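Local coordinates for protein ribonucleoside-diphosphate reductase (Pseudomonas aeruginosa, PDB 5IM3) that probably reduces ribonucleoside diphosphates to the deoxyribonucleotides needed for DNA synthesis, using thioredoxin as reductant, and is an allosteric enzyme that binds dATP, at residues His560-Phe565 / Leu586-Thr591; Glu463-Arg468 / Trp548-Ser553. All coordinates share one frame; numbering follows the deposited sequence.

Contact 1: His560-Phe565 / Leu586-Thr591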
# COMPACT_ATOMS: atom_id res chain seq x y z
N HIS A 560 -21.75 -5.00 -10.69
CA HIS A 560 -22.57 -4.52 -11.79
C HIS A 560 -21.71 -3.66 -12.70
O HIS A 560 -20.68 -3.13 -12.27
CB HIS A 560 -23.77 -3.71 -11.27
CG HIS A 560 -24.65 -4.47 -10.33
ND1 HIS A 560 -24.42 -4.53 -8.98
CD2 HIS A 560 -25.76 -5.21 -10.56
CE1 HIS A 560 -25.35 -5.27 -8.41
NE2 HIS A 560 -26.18 -5.69 -9.34
N PRO A 561 -22.10 -3.51 -13.98
CA PRO A 561 -23.24 -4.17 -14.63
C PRO A 561 -22.94 -5.61 -15.01
O PRO A 561 -21.78 -5.96 -15.26
CB PRO A 561 -23.48 -3.32 -15.89
CG PRO A 561 -22.71 -2.06 -15.68
CD PRO A 561 -21.54 -2.44 -14.84
N TRP A 562 -23.97 -6.45 -15.07
CA TRP A 562 -23.80 -7.81 -15.53
C TRP A 562 -23.47 -7.82 -17.02
O TRP A 562 -23.61 -6.81 -17.72
CB TRP A 562 -25.06 -8.63 -15.25
CG TRP A 562 -25.44 -8.65 -13.80
CD1 TRP A 562 -24.59 -8.75 -12.74
CD2 TRP A 562 -26.76 -8.55 -13.25
NE1 TRP A 562 -25.30 -8.73 -11.57
CE2 TRP A 562 -26.63 -8.61 -11.85
CE3 TRP A 562 -28.04 -8.43 -13.81
CZ2 TRP A 562 -27.73 -8.54 -11.00
CZ3 TRP A 562 -29.13 -8.36 -12.96
CH2 TRP A 562 -28.97 -8.42 -11.58
N LEU A 563 -23.02 -8.97 -17.51
CA LEU A 563 -22.61 -9.15 -18.89
C LEU A 563 -23.60 -10.06 -19.60
O LEU A 563 -23.73 -11.24 -19.24
CB LEU A 563 -21.20 -9.74 -18.96
CG LEU A 563 -20.00 -8.78 -18.81
CD1 LEU A 563 -20.08 -7.94 -17.55
CD2 LEU A 563 -18.70 -9.57 -18.82
N THR A 564 -24.29 -9.52 -20.61
CA THR A 564 -25.20 -10.29 -21.45
C THR A 564 -24.90 -9.98 -22.90
O THR A 564 -24.43 -8.88 -23.23
CB THR A 564 -26.67 -9.98 -21.13
OG1 THR A 564 -26.98 -8.64 -21.52
CG2 THR A 564 -26.96 -10.15 -19.63
N PHE A 565 -25.18 -10.94 -23.78
CA PHE A 565 -24.72 -10.88 -25.17
C PHE A 565 -25.91 -10.75 -26.12
O PHE A 565 -26.75 -11.65 -26.21
CB PHE A 565 -23.87 -12.11 -25.48
CG PHE A 565 -22.65 -12.20 -24.62
CD1 PHE A 565 -21.62 -11.29 -24.76
CD2 PHE A 565 -22.55 -13.18 -23.65
CE1 PHE A 565 -20.50 -11.36 -23.95
CE2 PHE A 565 -21.43 -13.26 -22.84
CZ PHE A 565 -20.41 -12.34 -22.99
N LEU A 586 -34.69 -9.18 -15.31
CA LEU A 586 -34.04 -8.93 -14.03
C LEU A 586 -33.02 -10.00 -13.69
O LEU A 586 -31.97 -9.71 -13.09
CB LEU A 586 -35.10 -8.82 -12.94
CG LEU A 586 -34.61 -8.64 -11.50
CD1 LEU A 586 -33.79 -7.36 -11.35
CD2 LEU A 586 -35.78 -8.64 -10.53
N CYS A 587 -33.30 -11.26 -14.04
CA CYS A 587 -32.47 -12.39 -13.64
C CYS A 587 -31.66 -12.98 -14.79
O CYS A 587 -30.93 -13.95 -14.59
CB CYS A 587 -33.35 -13.47 -13.00
SG CYS A 587 -34.24 -12.87 -11.54
N THR A 588 -31.77 -12.41 -16.00
CA THR A 588 -30.87 -12.67 -17.13
C THR A 588 -31.01 -14.08 -17.70
O THR A 588 -30.02 -14.66 -18.16
CB THR A 588 -29.40 -12.41 -16.75
OG1 THR A 588 -28.90 -13.48 -15.93
CG2 THR A 588 -29.27 -11.08 -16.00
N GLU A 589 -32.22 -14.64 -17.72
CA GLU A 589 -32.46 -15.92 -18.38
C GLU A 589 -33.55 -15.84 -19.45
O GLU A 589 -33.80 -16.85 -20.12
CB GLU A 589 -32.83 -17.00 -17.36
CG GLU A 589 -34.31 -17.05 -16.92
CD GLU A 589 -34.69 -15.92 -15.99
OE1 GLU A 589 -33.85 -15.03 -15.74
OE2 GLU A 589 -35.83 -15.93 -15.49
N ILE A 590 -34.18 -14.69 -19.63
CA ILE A 590 -35.31 -14.53 -20.54
C ILE A 590 -34.87 -13.71 -21.74
O ILE A 590 -34.14 -12.72 -21.59
CB ILE A 590 -36.50 -13.86 -19.82
CG1 ILE A 590 -36.90 -14.68 -18.59
CG2 ILE A 590 -37.67 -13.68 -20.76
CD1 ILE A 590 -37.35 -16.10 -18.90
N THR A 591 -35.31 -14.12 -22.94
CA THR A 591 -34.96 -13.44 -24.18
C THR A 591 -36.23 -13.36 -25.04
O THR A 591 -36.45 -14.19 -25.93
CB THR A 591 -33.82 -14.14 -24.92
OG1 THR A 591 -34.17 -15.50 -25.18
CG2 THR A 591 -32.54 -14.10 -24.10
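Trp-562 reaches from strand 562-565 to the loop segment 586-591, where the six-membered part of its indole meets one backbone oxygen and one methyl group. CZ3 of Trp-562 lies 3.1 Å from the carbonyl O of Leu-586, and CH2 of the same ring is 3.6 Å from that O. The oxygen approaches the ring obliquely. No hydrogen bond crosses between the segments; the weakly positive ring hydrogens may make the close carbonyl approach tolerable.

The methyl belongs to Thr-588, whose CG2 rests 3.7 Å from CE3 of Trp-562, the two side chains crossing at about a right angle. Thr-588 has left-handed backbone angles (phi 70°, psi 35°), a turn in the loop that swings its CB toward the strand while that of Leu-586 points away. Leu-586 therefore takes part mainly through its carbonyl group. On the strand side, CG of Trp-562 stands anti to its own carbonyl carbon (chi1 -58°), which sends the indole across to the loop; CD2 of His-560 sits 3.5 Å above one face of the ring, displaced toward its rim, and Tyr-904 meets it edge-to-face.

Two residues further along, CG2 of Thr-564 comes within 4.4 Å of CG2 of Thr-588, while its hydroxyl bonds to the backbone of Asn-485 on the neighbouring strand 482-487. The strand thus meets the loop through packing alone, while hydrogen bonds to Thr-902, Ser-875 and Gln-872 hold the loop backbone. The loop's position is consistent with the finger loop of the ten-stranded alpha-beta barrel of ribonucleotide reductases, which carries the family's radical cysteine.

Contact 2: Glu463-Arg468 / Trp548-Ser553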
# COMPACT_ATOMS: atom_id res chain seq x y z
N GLU A 463 -20.42 6.34 -17.82
CA GLU A 463 -21.16 6.68 -16.61
C GLU A 463 -22.01 5.50 -16.14
O GLU A 463 -22.15 5.28 -14.93
CB GLU A 463 -22.03 7.91 -16.85
CG GLU A 463 -22.70 8.48 -15.60
CD GLU A 463 -23.62 9.66 -15.91
OE1 GLU A 463 -23.89 9.92 -17.10
OE2 GLU A 463 -24.07 10.33 -14.96
N PHE A 464 -22.55 4.72 -17.08
CA PHE A 464 -23.40 3.58 -16.74
C PHE A 464 -22.65 2.55 -15.91
O PHE A 464 -23.20 2.01 -14.94
CB PHE A 464 -23.94 2.95 -18.03
CG PHE A 464 -24.98 1.88 -17.81
CD1 PHE A 464 -26.30 2.21 -17.55
CD2 PHE A 464 -24.64 0.53 -17.94
CE1 PHE A 464 -27.26 1.22 -17.38
CE2 PHE A 464 -25.60 -0.46 -17.77
CZ PHE A 464 -26.91 -0.11 -17.49
N LEU A 465 -21.40 2.26 -16.27
CA LEU A 465 -20.64 1.23 -15.58
C LEU A 465 -20.41 1.56 -14.11
O LEU A 465 -20.14 0.65 -13.32
CB LEU A 465 -19.29 1.01 -16.26
CG LEU A 465 -19.30 0.67 -17.75
CD1 LEU A 465 -17.88 0.47 -18.26
CD2 LEU A 465 -20.13 -0.56 -18.04
N GLU A 466 -20.51 2.83 -13.73
CA GLU A 466 -20.14 3.26 -12.38
C GLU A 466 -21.35 3.53 -11.50
O GLU A 466 -21.18 3.99 -10.36
CB GLU A 466 -19.27 4.52 -12.45
CG GLU A 466 -18.03 4.37 -13.30
CD GLU A 466 -16.98 5.40 -12.97
OE1 GLU A 466 -15.81 5.22 -13.39
OE2 GLU A 466 -17.31 6.39 -12.27
N LEU A 467 -22.56 3.24 -11.98
CA LEU A 467 -23.76 3.59 -11.23
C LEU A 467 -23.84 2.93 -9.86
O LEU A 467 -24.56 3.44 -9.00
CB LEU A 467 -25.00 3.22 -12.05
CG LEU A 467 -25.32 4.12 -13.25
CD1 LEU A 467 -26.44 3.52 -14.09
CD2 LEU A 467 -25.70 5.52 -12.78
N ARG A 468 -23.12 1.83 -9.63
CA ARG A 468 -23.23 1.10 -8.37
C ARG A 468 -21.98 1.24 -7.49
O ARG A 468 -21.82 0.46 -6.54
CB ARG A 468 -23.53 -0.37 -8.65
CG ARG A 468 -24.89 -0.61 -9.31
CD ARG A 468 -26.05 -0.25 -8.39
NE ARG A 468 -26.04 -1.05 -7.17
CZ ARG A 468 -26.78 -2.14 -6.97
NH1 ARG A 468 -27.62 -2.57 -7.91
NH2 ARG A 468 -26.68 -2.80 -5.82
N TRP A 548 -13.45 -2.84 -21.97
CA TRP A 548 -13.64 -4.19 -21.43
C TRP A 548 -13.05 -4.30 -20.03
O TRP A 548 -13.70 -4.82 -19.11
CB TRP A 548 -12.98 -5.19 -22.39
CG TRP A 548 -12.98 -6.62 -21.94
CD1 TRP A 548 -11.88 -7.38 -21.64
CD2 TRP A 548 -14.11 -7.47 -21.77
NE1 TRP A 548 -12.27 -8.65 -21.29
CE2 TRP A 548 -13.63 -8.73 -21.36
CE3 TRP A 548 -15.49 -7.30 -21.92
CZ2 TRP A 548 -14.48 -9.81 -21.10
CZ3 TRP A 548 -16.33 -8.37 -21.66
CH2 TRP A 548 -15.82 -9.61 -21.25
N ARG A 549 -11.83 -3.78 -19.83
CA ARG A 549 -11.21 -3.81 -18.51
C ARG A 549 -12.05 -3.04 -17.50
O ARG A 549 -12.21 -3.48 -16.35
CB ARG A 549 -9.79 -3.24 -18.59
CG ARG A 549 -9.11 -3.07 -17.24
CD ARG A 549 -7.69 -2.52 -17.39
NE ARG A 549 -6.76 -3.50 -17.96
CZ ARG A 549 -5.44 -3.36 -17.97
NH1 ARG A 549 -4.87 -2.29 -17.44
NH2 ARG A 549 -4.68 -4.31 -18.51
N LYS A 550 -12.57 -1.88 -17.89
CA LYS A 550 -13.43 -1.11 -16.99
C LYS A 550 -14.69 -1.88 -16.65
O LYS A 550 -15.15 -1.86 -15.50
CB LYS A 550 -13.77 0.24 -17.63
CG LYS A 550 -14.62 1.16 -16.76
CD LYS A 550 -13.84 1.64 -15.55
CE LYS A 550 -14.60 2.71 -14.80
NZ LYS A 550 -13.87 3.17 -13.58
N MET A 551 -15.27 -2.57 -17.63
CA MET A 551 -16.47 -3.36 -17.37
C MET A 551 -16.20 -4.46 -16.36
O MET A 551 -17.01 -4.69 -15.45
CB MET A 551 -16.99 -3.95 -18.69
CG MET A 551 -17.45 -2.90 -19.69
SD MET A 551 -17.48 -3.49 -21.40
CE MET A 551 -18.74 -4.77 -21.30
N LEU A 552 -15.06 -5.14 -16.47
CA LEU A 552 -14.77 -6.24 -15.55
C LEU A 552 -14.40 -5.72 -14.16
O LEU A 552 -14.73 -6.36 -13.16
CB LEU A 552 -13.66 -7.13 -16.11
CG LEU A 552 -13.97 -7.79 -17.45
CD1 LEU A 552 -12.81 -8.67 -17.89
CD2 LEU A 552 -15.28 -8.59 -17.41
N SER A 553 -13.72 -4.58 -14.08
CA SER A 553 -13.36 -4.04 -12.77
C SER A 553 -14.58 -3.56 -12.01
O SER A 553 -14.65 -3.70 -10.78
CB SER A 553 -12.33 -2.91 -12.93
OG SER A 553 -12.90 -1.80 -13.59
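Lys-550 and Glu-466 form a salt bridge across the two segments, NZ of Lys-550 donating to OE1 of Glu-466 at 2.8 Å. The ammonium group comes to the anti side of OE1 and lies 28° out of the carboxylate plane. The two side chains cross at about a right angle, and the glutamate, extended beyond CG, presents OE1 at its far end. Lys-550 would be expected to favour the ionised carboxylate, with at most a small addition from Lys-469, whose ion pair to the same OE1 is long and weak.

The lysine reaches its partner by a bend. Its CG is anti to the backbone N (chi1 -178°), the chain turns at chi2 (67°), and the remainder runs straight out to NZ. The carbonyl of Lys-550 has its own use within helix 544-558, accepting a hydrogen bond of 3.0 Å from OG of Ser-553, tilted well out of the carbonyl plane.

Beneath the ion pair, Leu-465 fills the space between the helices. Its CD1 is 3.7 Å from CG of Lys-550, so the aliphatic part of the lysine serves as packing surface while its tip serves the bridge. That same CD1 is also 3.7 Å from CG of Met-551, and CD2 of Leu-465 stands 3.9 Å from that CG, so both methyls bear on one methionine carbon. Deeper still, Leu-465 touches Asn-485 and Met-551 touches Ile-487, both on strand 482-487.

An apolar layer of Leu-465 and Met-551, resting on strand 482-487, thus lies beneath a partly exposed salt bridge where the C-terminal part of helix 461-465 packs on helix 544-558. The helices belong to successive beta-alpha-beta crossovers, from strand 450-455 to 482-487 and from 482-487 to 562-565, in the outer helical layer of the alpha-beta barrel.

How the contacts relate
Contacts 1 and 2 lie on the two sides of the barrel wall, their centres about 15 Å apart. Segment 560-565, which follows helix 544-558, lies between the two: Trp-562 and Thr-564 face the loop of contact 1, while Leu-563 packs against the helix, its CD2 3.8 Å from CD2 of Leu-552 and likewise 3.8 Å from CH2 of Trp-548. Pro-561 packs on the backbone of Leu-465, and His-560 on Arg-468. The chemistry follows depth. The inner contact is buried and joins strand to loop by an aromatic ring, a carbonyl and a methyl, whereas the outer one, partly buried, joins segments 463-468 and 548-553 through a salt bridge above an apolar layer. Strand 482-487 borders both.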